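Local coordinates for At5g01750 protein (Arabidopsis thaliana, PDB 1ZXU), which is of unknown molecular function but might be related to the phospholipid scramblase and tubby-like superfamily of membrane-tethered transcription factors, at residues A169-K174 / F187-Y192; I38-V43 / F199-V204; L131-G136 / C144-K149; G25-P30 / L115-K120; D51-I56 / V67-F72. One frame throughout, in Å; residues are numbered along the deposited sequence.

Contact 1. Residues A169-K174 / F187-Y192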
# COMPACT_ATOMS: atom_id res chain seq x y z
N ALA A 169 8.56 4.17 -5.43
CA ALA A 169 7.61 3.49 -6.33
C ALA A 169 7.02 4.46 -7.32
O ALA A 169 6.85 5.64 -7.00
CB ALA A 169 6.48 2.81 -5.55
N GLN A 170 6.67 3.93 -8.47
CA GLN A 170 6.13 4.78 -9.53
C GLN A 170 5.02 4.08 -10.33
O GLN A 170 5.24 2.98 -10.82
CB GLN A 170 7.32 5.08 -10.47
CG GLN A 170 6.98 5.65 -11.83
CD GLN A 170 6.95 7.13 -11.79
OE1 GLN A 170 7.99 7.75 -11.56
NE2 GLN A 170 5.75 7.72 -11.95
N MSE A 171 3.88 4.74 -10.47
CA MSE A 171 2.81 4.25 -11.30
C MSE A 171 3.02 4.57 -12.79
O MSE A 171 3.63 5.61 -13.13
CB MSE A 171 1.50 4.90 -10.80
CG MSE A 171 0.26 4.23 -11.33
SE MSE A 171 -1.22 5.03 -10.38
CE MSE A 171 -1.05 4.01 -8.73
N HIS A 172 2.57 3.66 -13.66
CA HIS A 172 2.64 3.84 -15.14
C HIS A 172 1.31 3.43 -15.72
O HIS A 172 0.75 2.44 -15.29
CB HIS A 172 3.64 2.87 -15.80
CG HIS A 172 4.93 2.73 -15.09
ND1 HIS A 172 5.19 1.68 -14.23
CD2 HIS A 172 6.06 3.48 -15.13
CE1 HIS A 172 6.41 1.82 -13.75
NE2 HIS A 172 6.96 2.90 -14.28
N ARG A 173 0.83 4.18 -16.71
CA ARG A 173 -0.43 3.84 -17.37
C ARG A 173 -0.15 2.75 -18.36
O ARG A 173 0.87 2.79 -19.03
CB ARG A 173 -1.02 5.06 -18.12
CG ARG A 173 -2.39 4.73 -18.70
CD ARG A 173 -3.25 5.96 -18.93
NE ARG A 173 -2.74 6.77 -20.02
CZ ARG A 173 -3.08 6.64 -21.30
NH1 ARG A 173 -3.93 5.69 -21.69
NH2 ARG A 173 -2.54 7.44 -22.21
N LYS A 174 -1.07 1.77 -18.44
CA LYS A 174 -1.08 0.72 -19.47
C LYS A 174 -2.22 0.98 -20.48
O LYS A 174 -3.23 1.64 -20.18
CB LYS A 174 -1.27 -0.68 -18.85
CG LYS A 174 -0.14 -1.16 -17.91
CD LYS A 174 1.01 -1.84 -18.66
CE LYS A 174 2.15 -0.88 -18.94
NZ LYS A 174 3.04 -0.74 -17.74
N PHE A 187 -3.01 0.13 -15.23
CA PHE A 187 -1.74 0.66 -14.79
C PHE A 187 -0.94 -0.43 -14.10
O PHE A 187 -1.48 -1.49 -13.73
CB PHE A 187 -1.98 1.79 -13.81
CG PHE A 187 -2.53 1.33 -12.46
CD1 PHE A 187 -1.67 0.96 -11.42
CD2 PHE A 187 -3.91 1.34 -12.23
CE1 PHE A 187 -2.19 0.56 -10.16
CE2 PHE A 187 -4.44 0.96 -11.00
CZ PHE A 187 -3.60 0.56 -9.95
N SER A 188 0.35 -0.16 -13.92
CA SER A 188 1.13 -0.96 -12.99
C SER A 188 1.89 -0.05 -12.09
O SER A 188 1.97 1.15 -12.36
CB SER A 188 2.09 -1.90 -13.69
OG SER A 188 3.02 -1.17 -14.46
N VAL A 189 2.37 -0.60 -10.96
CA VAL A 189 3.18 0.22 -10.08
C VAL A 189 4.55 -0.49 -9.96
O VAL A 189 4.62 -1.62 -9.55
CB VAL A 189 2.58 0.35 -8.67
CG1 VAL A 189 3.51 1.14 -7.74
CG2 VAL A 189 1.26 1.11 -8.71
N THR A 190 5.61 0.21 -10.35
CA THR A 190 7.00 -0.31 -10.13
C THR A 190 7.43 -0.03 -8.72
O THR A 190 7.40 1.13 -8.27
CB THR A 190 8.00 0.32 -11.10
OG1 THR A 190 7.56 0.07 -12.45
CG2 THR A 190 9.41 -0.26 -10.84
N VAL A 191 7.80 -1.09 -8.00
CA VAL A 191 8.42 -0.92 -6.68
C VAL A 191 9.92 -1.11 -6.88
O VAL A 191 10.39 -2.15 -7.42
CB VAL A 191 7.93 -2.03 -5.75
CG1 VAL A 191 8.63 -1.99 -4.40
CG2 VAL A 191 6.38 -1.93 -5.64
N TYR A 192 10.69 -0.13 -6.44
CA TYR A 192 12.13 -0.21 -6.76
C TYR A 192 12.85 -1.17 -5.82
O TYR A 192 12.32 -1.59 -4.79
CB TYR A 192 12.71 1.22 -6.76
CG TYR A 192 12.20 1.94 -8.01
CD1 TYR A 192 12.75 1.61 -9.28
CD2 TYR A 192 11.16 2.85 -7.95
CE1 TYR A 192 12.29 2.22 -10.43
CE2 TYR A 192 10.70 3.50 -9.14
CZ TYR A 192 11.27 3.16 -10.36
OH TYR A 192 10.80 3.76 -11.49
O HOH W 1 10.52 6.53 -11.42
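Met171, a selenomethionine, carries CG anti to its backbone N (chi1 -165°), whereas Phe187 holds CG between its backbone N and carbonyl carbon (chi1 71°), and these torsions bring the two side chains together on one face of an antiparallel strand pair. The pair belongs to a closed beta barrel around a helix, consistent with the tubby-like clan. Met171 SE lies 4.5 Å from the Phe187 ring centroid, offset toward the rim, a Met-aromatic contact. Met171 CG also meets Phe187 CD1 at 3.8 Å, and the methyl Met171 CE turns to Val189 CG2 at 3.7 Å. Ala169 and Val189 on this same face touch Ile200 of helix 197-211, which identifies it as the barrel interior.

Register is set by two hydrogen-bonded pairs, Gln170 with Thr190 and His172 with Ser188; in the second, His172 N reaches Ser188 O at 2.9 Å. Their side chains share the other face. There the His172 ring lies edge-on to its neighbours, with ND1 3.6 Å from Ser188 OG, and Lys174 NZ gives that hydroxyl a weak bond of 3.3 Å. Thr190 OG1 is hydrogen-bonded to Asp39 of the adjoining strand 38-43. An alanine at His172 would remove the ring and probably leave Ser188 OG without that neighbour on this face, while the backbone pair stays. Farther along, Gln170 NE2 donates to Met171 O in the plane of that carbonyl, and the amide's OE1 accepts from a water at 2.8 Å that also lies 2.8 Å from Tyr192 OH.

Contact 2. Residues I38-V43 / F199-V204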
# COMPACT_ATOMS: atom_id res chain seq x y z
N ILE A 38 9.91 -4.76 -9.01
CA ILE A 38 8.72 -5.58 -9.16
C ILE A 38 7.61 -4.65 -9.64
O ILE A 38 7.48 -3.55 -9.08
CB ILE A 38 8.30 -6.11 -7.78
CG1 ILE A 38 9.26 -7.22 -7.34
CG2 ILE A 38 6.83 -6.63 -7.79
CD1 ILE A 38 8.96 -7.72 -5.93
N ASP A 39 6.83 -5.07 -10.63
CA ASP A 39 5.67 -4.28 -11.11
C ASP A 39 4.44 -4.95 -10.56
O ASP A 39 4.34 -6.17 -10.67
CB ASP A 39 5.56 -4.25 -12.61
CG ASP A 39 6.46 -3.19 -13.24
OD1 ASP A 39 7.33 -2.64 -12.56
OD2 ASP A 39 6.30 -2.91 -14.44
N MSE A 40 3.59 -4.19 -9.90
CA MSE A 40 2.34 -4.78 -9.36
C MSE A 40 1.16 -4.21 -10.06
O MSE A 40 1.21 -3.08 -10.60
CB MSE A 40 2.21 -4.49 -7.86
CG MSE A 40 3.43 -4.86 -7.05
SE MSE A 40 3.17 -4.65 -5.14
CE MSE A 40 2.32 -2.95 -5.25
N ALA A 41 0.04 -4.96 -10.09
CA ALA A 41 -1.14 -4.45 -10.77
C ALA A 41 -2.38 -4.98 -10.05
O ALA A 41 -2.26 -5.96 -9.29
CB ALA A 41 -1.14 -4.96 -12.22
N ILE A 42 -3.53 -4.34 -10.26
CA ILE A 42 -4.82 -4.73 -9.66
C ILE A 42 -5.62 -5.56 -10.67
O ILE A 42 -5.73 -5.22 -11.88
CB ILE A 42 -5.66 -3.47 -9.26
CG1 ILE A 42 -5.04 -2.80 -8.03
CG2 ILE A 42 -7.15 -3.83 -8.98
CD1 ILE A 42 -5.71 -1.47 -7.62
N VAL A 43 -6.13 -6.68 -10.18
CA VAL A 43 -7.09 -7.50 -10.94
C VAL A 43 -8.39 -7.57 -10.13
O VAL A 43 -8.39 -7.90 -8.92
CB VAL A 43 -6.56 -8.93 -11.15
CG1 VAL A 43 -7.62 -9.77 -11.91
CG2 VAL A 43 -5.21 -8.96 -11.91
N PHE A 199 4.29 -2.62 1.90
CA PHE A 199 4.02 -1.20 2.21
C PHE A 199 3.45 -0.48 0.96
O PHE A 199 2.39 0.15 1.02
CB PHE A 199 5.36 -0.58 2.64
CG PHE A 199 5.30 0.93 2.75
CD1 PHE A 199 4.32 1.56 3.54
CD2 PHE A 199 6.19 1.71 1.99
CE1 PHE A 199 4.25 2.95 3.65
CE2 PHE A 199 6.16 3.09 2.12
CZ PHE A 199 5.17 3.74 2.91
N ILE A 200 4.10 -0.60 -0.19
CA ILE A 200 3.56 0.04 -1.38
C ILE A 200 2.13 -0.47 -1.77
O ILE A 200 1.24 0.33 -2.11
CB ILE A 200 4.53 -0.09 -2.56
CG1 ILE A 200 5.91 0.47 -2.16
CG2 ILE A 200 3.85 0.58 -3.79
CD1 ILE A 200 5.91 1.96 -1.78
N ALA A 201 1.90 -1.77 -1.62
CA ALA A 201 0.59 -2.35 -1.93
C ALA A 201 -0.43 -1.72 -0.98
O ALA A 201 -1.50 -1.39 -1.42
CB ALA A 201 0.60 -3.88 -1.70
N SER A 202 -0.07 -1.49 0.30
CA SER A 202 -1.08 -0.85 1.14
C SER A 202 -1.44 0.57 0.70
O SER A 202 -2.60 1.03 0.84
CB SER A 202 -0.62 -0.88 2.62
OG SER A 202 0.36 0.13 2.83
N LEU A 203 -0.44 1.30 0.15
CA LEU A 203 -0.71 2.63 -0.35
C LEU A 203 -1.64 2.59 -1.56
O LEU A 203 -2.46 3.47 -1.74
CB LEU A 203 0.63 3.37 -0.68
CG LEU A 203 1.50 3.60 0.56
CD1 LEU A 203 2.78 4.39 0.10
CD2 LEU A 203 0.79 4.45 1.61
N VAL A 204 -1.41 1.61 -2.46
CA VAL A 204 -2.26 1.42 -3.62
C VAL A 204 -3.71 1.17 -3.19
O VAL A 204 -4.64 1.77 -3.76
CB VAL A 204 -1.74 0.26 -4.46
CG1 VAL A 204 -2.81 -0.15 -5.58
CG2 VAL A 204 -0.36 0.66 -5.06
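Met40, a selenomethionine, and Ile42 supply the strand's half of a wholly apolar contact with helix residues Ile200, Ala201 and Val204. The terminal methyl of Met40 does most of the touching: its CE lies 3.8 Å from Ala201 CA and 4.1 Å from both Ile200 CG2 and Ala201 CB. The chain runs extended through chi2 and bends at chi3 (-45°), which places CE against the helix backbone. Ile42 makes the second apolar contact, its CD1 standing 3.8 Å from Val204 CG1, where the two side chains slide past each other in opposite directions.

The geometry is that of a barrel wall resting on its central helix. The axes of strand 38-43 and helix segment 199-204 come no nearer than 10.4 Å and their directions differ by 34°, a separation that side chains from both elements must fill. All five touching residues are buried, and helix 197-211 meets other wall strands too, Ala201 packing on Ile56 and Phe65.

Hydrogen bonds occur within the helix, none passing between strand and helix. Val204 N donates to Ile200 O in the regular helical pattern. Phe199 O accepts twice, from Leu203 N at 3.2 Å and from Ser202 OG at 2.7 Å, the latter in the carbonyl plane on a lone pair.

Contact 3. Residues L131-G136 / C144-K149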
# COMPACT_ATOMS: atom_id res chain seq x y z
N LEU A 131 -0.91 12.13 -0.38
CA LEU A 131 -0.94 11.39 0.88
C LEU A 131 0.42 11.58 1.62
O LEU A 131 1.48 11.57 1.00
CB LEU A 131 -1.16 9.88 0.64
CG LEU A 131 -2.38 9.39 -0.13
CD1 LEU A 131 -2.24 7.88 -0.37
CD2 LEU A 131 -3.68 9.69 0.72
N ASP A 132 0.38 11.75 2.94
CA ASP A 132 1.58 11.76 3.79
C ASP A 132 1.54 10.57 4.71
O ASP A 132 0.48 10.28 5.30
CB ASP A 132 1.61 13.02 4.65
CG ASP A 132 1.86 14.27 3.79
OD1 ASP A 132 2.55 14.15 2.76
OD2 ASP A 132 1.36 15.34 4.14
N VAL A 133 2.68 9.89 4.83
CA VAL A 133 2.77 8.71 5.67
C VAL A 133 3.69 8.98 6.83
O VAL A 133 4.82 9.43 6.63
CB VAL A 133 3.40 7.54 4.85
CG1 VAL A 133 3.48 6.29 5.75
CG2 VAL A 133 2.54 7.35 3.58
N PHE A 134 3.24 8.62 8.02
CA PHE A 134 4.03 8.77 9.28
C PHE A 134 4.19 7.42 9.94
O PHE A 134 3.20 6.79 10.30
CB PHE A 134 3.28 9.70 10.23
CG PHE A 134 3.00 11.04 9.63
CD1 PHE A 134 3.87 12.09 9.83
CD2 PHE A 134 1.84 11.22 8.89
CE1 PHE A 134 3.62 13.33 9.26
CE2 PHE A 134 1.60 12.44 8.26
CZ PHE A 134 2.53 13.50 8.50
N LEU A 135 5.43 6.97 10.10
CA LEU A 135 5.64 5.68 10.76
C LEU A 135 5.15 5.74 12.21
O LEU A 135 5.10 6.83 12.82
CB LEU A 135 7.12 5.25 10.69
CG LEU A 135 7.66 5.08 9.26
CD1 LEU A 135 9.22 4.97 9.34
CD2 LEU A 135 7.06 3.86 8.59
N GLY A 136 4.81 4.58 12.76
CA GLY A 136 4.20 4.48 14.09
C GLY A 136 4.99 5.21 15.18
O GLY A 136 4.37 5.77 16.10
N CYS A 144 6.70 14.06 7.41
CA CYS A 144 6.29 12.68 7.07
C CYS A 144 7.50 11.85 6.71
O CYS A 144 8.57 12.36 6.32
CB CYS A 144 5.26 12.65 5.96
SG CYS A 144 5.79 13.59 4.61
N ASP A 145 7.34 10.53 6.80
CA ASP A 145 8.36 9.58 6.40
C ASP A 145 8.32 9.19 4.91
O ASP A 145 9.35 8.86 4.31
CB ASP A 145 8.23 8.33 7.25
CG ASP A 145 8.48 8.66 8.73
OD1 ASP A 145 9.63 9.02 9.06
OD2 ASP A 145 7.51 8.67 9.52
N PHE A 146 7.13 9.22 4.34
CA PHE A 146 6.97 9.04 2.88
C PHE A 146 5.87 9.98 2.42
O PHE A 146 4.93 10.33 3.20
CB PHE A 146 6.55 7.59 2.52
CG PHE A 146 7.55 6.55 2.98
CD1 PHE A 146 8.55 6.12 2.09
CD2 PHE A 146 7.51 6.03 4.28
CE1 PHE A 146 9.50 5.14 2.51
CE2 PHE A 146 8.44 5.06 4.69
CZ PHE A 146 9.43 4.63 3.82
N ARG A 147 5.88 10.30 1.13
CA ARG A 147 4.78 11.08 0.56
C ARG A 147 4.37 10.48 -0.78
O ARG A 147 5.20 9.93 -1.52
CB ARG A 147 5.11 12.56 0.40
CG ARG A 147 6.45 12.86 -0.18
CD ARG A 147 6.68 14.39 -0.09
NE ARG A 147 7.50 14.74 1.06
CZ ARG A 147 8.83 14.63 1.08
NH1 ARG A 147 9.47 14.18 0.01
NH2 ARG A 147 9.50 14.98 2.17
N VAL A 148 3.10 10.63 -1.13
CA VAL A 148 2.66 10.25 -2.46
C VAL A 148 2.20 11.51 -3.21
O VAL A 148 1.40 12.29 -2.67
CB VAL A 148 1.46 9.27 -2.37
CG1 VAL A 148 1.07 8.76 -3.77
CG2 VAL A 148 1.77 8.06 -1.39
N LYS A 149 2.73 11.70 -4.41
CA LYS A 149 2.34 12.84 -5.27
C LYS A 149 1.80 12.29 -6.58
O LYS A 149 1.80 11.08 -6.80
CB LYS A 149 3.57 13.67 -5.54
CG LYS A 149 4.24 14.17 -4.28
CD LYS A 149 5.39 15.20 -4.64
CE LYS A 149 5.81 15.97 -3.40
NZ LYS A 149 7.14 16.65 -3.53
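Val133 and Phe146 pair across a beta hairpin whose regular ladder gives way to a classic beta bulge. At the regular end, Val148 N donates to Leu131 O at 2.8 Å and Leu131 N returns a longer bond of 3.3 Å to Val148 O. Next, Val133 N meets Phe146 O at 2.8 Å. Val133 O then accepts twice, from Asp145 N at 2.8 Å and from Phe146 N at 3.3 Å; this double acceptance by one carbonyl is the evidence for the bulge.

Beyond it a side chain takes over from the backbone as acceptor. Asp145 OD2 receives Leu135 N at 2.7 Å, met on the anti side and 28° out of the carboxylate plane, and Asn138 ND2 of the connecting turn supplies a second donor to the same oxygen. Arg147 looks elsewhere: its guanidinium forms a salt bridge with Asp165 and a hydrogen bond to Gly162 O, while Asp132 OD1 stays 5.3 Å from Arg147 NE.

Apolar contacts lie on both sides of the ladder. Cys144 CB sits over one face of the Phe134 ring, 4.0 Å from its centroid, a CH-pi contact. On the inner face Val133 CB meets Phe146 CB, and Leu131 and Val148 lie side by side, pointing the same way. From this face Val133 reaches Phe199 and Leu203, and Leu131 reaches Ile206 and Leu207, of central helix 197-211, while strands 115-120 and 158-161 flank the hairpin.

Contact 4. Residues G25-P30 / L115-K120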
# COMPACT_ATOMS: atom_id res chain seq x y z
N GLY A 25 14.08 1.27 3.56
CA GLY A 25 13.05 0.74 2.66
C GLY A 25 12.06 -0.22 3.33
O GLY A 25 11.04 -0.56 2.74
N VAL A 26 12.38 -0.66 4.54
CA VAL A 26 11.60 -1.71 5.22
C VAL A 26 10.59 -1.05 6.14
O VAL A 26 10.93 -0.16 6.93
CB VAL A 26 12.51 -2.70 5.97
CG1 VAL A 26 13.68 -1.99 6.64
CG2 VAL A 26 11.73 -3.55 6.98
N VAL A 27 9.32 -1.47 6.03
CA VAL A 27 8.25 -0.83 6.78
C VAL A 27 7.37 -1.90 7.45
O VAL A 27 7.10 -1.83 8.68
CB VAL A 27 7.39 0.10 5.89
CG1 VAL A 27 6.25 0.63 6.68
CG2 VAL A 27 8.22 1.30 5.40
N VAL A 28 6.99 -2.88 6.67
CA VAL A 28 6.10 -3.94 7.14
C VAL A 28 6.92 -5.11 7.64
O VAL A 28 6.75 -5.58 8.80
CB VAL A 28 5.06 -4.37 6.02
CG1 VAL A 28 4.29 -5.69 6.43
CG2 VAL A 28 4.11 -3.22 5.67
N ASP A 29 7.82 -5.56 6.78
CA ASP A 29 8.67 -6.75 7.04
C ASP A 29 9.78 -6.80 6.00
O ASP A 29 9.53 -6.69 4.79
CB ASP A 29 7.82 -8.03 6.94
CG ASP A 29 8.57 -9.32 7.46
OD1 ASP A 29 9.74 -9.59 7.11
OD2 ASP A 29 7.92 -10.11 8.20
N PRO A 30 11.03 -7.04 6.44
CA PRO A 30 12.11 -7.15 5.44
C PRO A 30 11.92 -8.24 4.38
O PRO A 30 12.52 -8.15 3.32
CB PRO A 30 13.37 -7.45 6.31
CG PRO A 30 12.85 -7.95 7.60
CD PRO A 30 11.52 -7.21 7.82
N LEU A 115 0.56 -0.86 15.53
CA LEU A 115 0.52 0.21 14.53
C LEU A 115 1.87 0.31 13.75
O LEU A 115 3.01 0.47 14.38
CB LEU A 115 0.20 1.51 15.29
CG LEU A 115 0.12 2.72 14.37
CD1 LEU A 115 -0.98 2.68 13.39
CD2 LEU A 115 0.22 4.09 15.22
N LEU A 116 1.77 0.25 12.44
CA LEU A 116 2.94 0.37 11.59
C LEU A 116 3.09 1.81 11.06
O LEU A 116 4.22 2.35 11.02
CB LEU A 116 2.88 -0.59 10.42
CG LEU A 116 3.09 -2.05 10.79
CD1 LEU A 116 2.70 -2.95 9.62
CD2 LEU A 116 4.50 -2.29 11.26
N TYR A 117 1.99 2.39 10.61
CA TYR A 117 2.06 3.82 10.12
C TYR A 117 0.66 4.36 9.98
O TYR A 117 -0.34 3.61 9.97
CB TYR A 117 2.76 3.94 8.77
CG TYR A 117 2.42 2.87 7.77
CD1 TYR A 117 1.51 3.08 6.76
CD2 TYR A 117 3.13 1.64 7.82
CE1 TYR A 117 1.23 2.01 5.79
CE2 TYR A 117 2.86 0.62 6.91
CZ TYR A 117 1.90 0.82 5.91
OH TYR A 117 1.66 -0.22 4.98
N THR A 118 0.60 5.70 9.91
CA THR A 118 -0.66 6.42 9.70
C THR A 118 -0.51 7.18 8.40
O THR A 118 0.58 7.67 8.06
CB THR A 118 -0.85 7.43 10.84
OG1 THR A 118 -0.90 6.72 12.12
CG2 THR A 118 -2.12 8.25 10.62
N VAL A 119 -1.60 7.27 7.65
CA VAL A 119 -1.58 7.93 6.34
C VAL A 119 -2.64 9.02 6.42
O VAL A 119 -3.75 8.76 6.86
CB VAL A 119 -1.94 6.95 5.23
CG1 VAL A 119 -1.92 7.67 3.90
CG2 VAL A 119 -0.93 5.77 5.22
N LYS A 120 -2.26 10.23 6.04
CA LYS A 120 -3.19 11.35 6.07
C LYS A 120 -3.37 11.87 4.66
O LYS A 120 -2.39 12.03 3.89
CB LYS A 120 -2.57 12.51 6.89
CG LYS A 120 -2.28 12.25 8.36
CD LYS A 120 -1.68 13.50 9.03
CE LYS A 120 -1.17 13.21 10.42
NZ LYS A 120 -0.82 14.49 11.13
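Val27 and Val28, in the irregular N-terminal segment, pack on Leu116 and Tyr117 where strand 115-120 carries a classic beta bulge. Leu116 and Tyr117 both face Val104 of strand 101-106, and Leu116 has the bent backbone (phi -98°, psi -45°) that lets two consecutive side chains turn toward the same segment. Val27 CG1 makes the closest approach, 3.4 Å from Tyr117 CE2 and 3.5 Å from Tyr117 CD2, with the two side chains crossing at about a right angle. Val28 CG2 lies near the ring plane at the tyrosine's edge, 3.9 Å from Tyr117 OH and 4.2 Å from Leu116 CD1. Leu116 CD2 also rests 3.7 Å from Val27 O.

A second shell fixes these groups. The Tyr117 ring has Val119 CG2 at its edge in plane and meets Phe199 edge-to-face, while its hydroxyl is hydrogen-bonded to Ser202 OG of helix 197-211. Leu135 and Phe199 flank Val27, and Val88 and Val89 of strand 87-92 flank Val28, so the N-terminal segment lies against the barrel wall and touches its central helix. The loop backbone is gathered at one point: Asp196 OD2 accepts hydrogen bonds from Val27 N, Val28 N and Asp29 N.

Contact 5. Residues D51-I56 / V67-F72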
# COMPACT_ATOMS: atom_id res chain seq x y z
N ASP A 51 -16.26 -1.67 -5.13
CA ASP A 51 -16.13 -2.80 -4.21
C ASP A 51 -14.69 -3.01 -3.73
O ASP A 51 -13.74 -3.09 -4.54
CB ASP A 51 -16.67 -4.08 -4.82
CG ASP A 51 -16.69 -5.23 -3.85
OD1 ASP A 51 -17.64 -5.30 -3.02
OD2 ASP A 51 -15.77 -6.07 -3.92
N GLY A 52 -14.55 -3.11 -2.41
CA GLY A 52 -13.26 -3.15 -1.75
C GLY A 52 -12.44 -4.41 -1.98
O GLY A 52 -11.33 -4.51 -1.43
N ASN A 53 -12.97 -5.38 -2.73
CA ASN A 53 -12.26 -6.65 -2.94
C ASN A 53 -11.62 -6.78 -4.31
O ASN A 53 -12.26 -6.61 -5.37
CB ASN A 53 -13.15 -7.88 -2.68
CG ASN A 53 -13.65 -7.96 -1.26
OD1 ASN A 53 -13.47 -7.02 -0.46
ND2 ASN A 53 -14.24 -9.08 -0.92
N PHE A 54 -10.33 -7.11 -4.29
CA PHE A 54 -9.58 -7.27 -5.53
C PHE A 54 -8.27 -7.95 -5.18
O PHE A 54 -8.05 -8.24 -4.02
CB PHE A 54 -9.37 -5.95 -6.31
CG PHE A 54 -8.72 -4.84 -5.51
CD1 PHE A 54 -7.31 -4.77 -5.41
CD2 PHE A 54 -9.51 -3.86 -4.90
CE1 PHE A 54 -6.71 -3.70 -4.70
CE2 PHE A 54 -8.90 -2.79 -4.21
CZ PHE A 54 -7.54 -2.73 -4.11
N VAL A 55 -7.47 -8.29 -6.18
CA VAL A 55 -6.18 -8.93 -5.96
C VAL A 55 -5.07 -8.06 -6.52
O VAL A 55 -5.28 -7.33 -7.50
CB VAL A 55 -6.16 -10.30 -6.60
CG1 VAL A 55 -4.79 -10.90 -6.56
CG2 VAL A 55 -7.12 -11.25 -5.78
N ILE A 56 -3.89 -8.14 -5.92
CA ILE A 56 -2.74 -7.39 -6.49
C ILE A 56 -1.79 -8.47 -6.98
O ILE A 56 -1.45 -9.37 -6.20
CB ILE A 56 -2.10 -6.52 -5.41
CG1 ILE A 56 -3.04 -5.34 -5.06
CG2 ILE A 56 -0.72 -6.03 -5.92
CD1 ILE A 56 -2.62 -4.57 -3.81
N VAL A 67 -6.95 -8.53 -1.46
CA VAL A 67 -7.42 -7.41 -0.70
C VAL A 67 -8.90 -7.57 -0.44
O VAL A 67 -9.67 -7.75 -1.40
CB VAL A 67 -7.21 -6.10 -1.49
CG1 VAL A 67 -7.76 -4.91 -0.70
CG2 VAL A 67 -5.74 -5.93 -1.71
N LYS A 68 -9.27 -7.54 0.84
CA LYS A 68 -10.71 -7.67 1.13
C LYS A 68 -11.18 -6.91 2.33
O LYS A 68 -10.40 -6.59 3.22
CB LYS A 68 -11.11 -9.13 1.29
CG LYS A 68 -10.62 -9.76 2.54
CD LYS A 68 -11.33 -11.14 2.73
CE LYS A 68 -10.90 -11.88 3.98
NZ LYS A 68 -10.52 -11.05 5.16
N GLU A 69 -12.49 -6.62 2.35
CA GLU A 69 -13.11 -6.10 3.59
C GLU A 69 -13.42 -7.37 4.41
O GLU A 69 -14.11 -8.27 3.93
CB GLU A 69 -14.43 -5.37 3.23
CG GLU A 69 -14.21 -3.95 2.68
CD GLU A 69 -15.50 -3.26 2.17
OE1 GLU A 69 -16.58 -3.88 2.23
OE2 GLU A 69 -15.40 -2.11 1.69
N PRO A 70 -12.83 -7.50 5.61
CA PRO A 70 -12.90 -8.77 6.37
C PRO A 70 -14.30 -9.04 6.92
O PRO A 70 -14.62 -10.23 7.18
CB PRO A 70 -11.96 -8.56 7.53
CG PRO A 70 -11.86 -7.01 7.72
CD PRO A 70 -11.99 -6.48 6.26
N VAL A 71 -15.08 -7.98 7.10
CA VAL A 71 -16.44 -8.15 7.69
C VAL A 71 -17.52 -7.55 6.83
O VAL A 71 -17.43 -6.41 6.38
CB VAL A 71 -16.52 -7.57 9.15
CG1 VAL A 71 -17.93 -7.73 9.72
CG2 VAL A 71 -15.46 -8.16 10.08
N PHE A 72 -18.55 -8.35 6.58
CA PHE A 72 -19.67 -7.94 5.76
C PHE A 72 -20.42 -6.73 6.37
O PHE A 72 -20.65 -6.67 7.58
CB PHE A 72 -20.64 -9.14 5.65
CG PHE A 72 -21.69 -8.94 4.62
CD1 PHE A 72 -21.58 -9.56 3.36
CD2 PHE A 72 -22.83 -8.17 4.92
CE1 PHE A 72 -22.58 -9.36 2.40
CE2 PHE A 72 -23.86 -8.00 3.99
CZ PHE A 72 -23.73 -8.56 2.74
O HOH W 2 -15.24 -8.99 1.68
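Phe54 and Val67 form the tight part of this contact, lying side by side at a hydrogen-bonded antiparallel pair of a beta hairpin. Phe54 N donates to Val67 O at 3.0 Å, and Val67 N to Phe54 O at 2.8 Å. Phe54 CG sits between the backbone N and the carbonyl carbon (chi1 55°), and chi2 (85°) turns a ring face to Val67 CB, which lies 4.2 Å from the centroid and 15° off the ring normal, a CH-pi contact. Val67 CG2 also touches Ile56 CD1 at 4.0 Å. An alanine in place of Phe54 would probably uncover Val67 and leave the Arg44 guanidinium without its cation-pi partner.

Toward solvent the ladder gives way to side-chain and water links. Exposed Asn53 accepts Glu69 N on OD1 at 3.0 Å, with the donor tilted from the amide carbonyl plane, and its ND2 donates to a water at 2.8 Å that in turn donates to Glu69 O. Asp51 OD2 accepts Asn53 N at 3.1 Å, closing an Asx turn just before the strand.

Glu69 makes a salt bridge with Arg212. Inward, Val67 and Ile56 reach Val205 of central helix 197-211, while strands 38-43 and 77-81 flank the hairpin.

How the contacts relate
From the N terminus, 25-30 opens contact 4 and 38-43 then opens contact 2. Contact 5 closes the next hairpin, nested inside both loops. Strand 115-120 closes contact 4, whose segments therefore alternate with those of contact 2: the two cross. Contacts 3 and 1 follow in series, each nested inside contact 2, which closes last when the chain reaches helix 197-211. Contacts 1, 3 and 5 join neighbouring strands of the barrel wall, contact 2 ties wall to helix, and contact 4 fastens the N-terminal segment to the wall. Contact 2 touches all the others, whereas contacts 3 and 5 lie about 23 Å apart between centres, on opposite sides of the chain's centre.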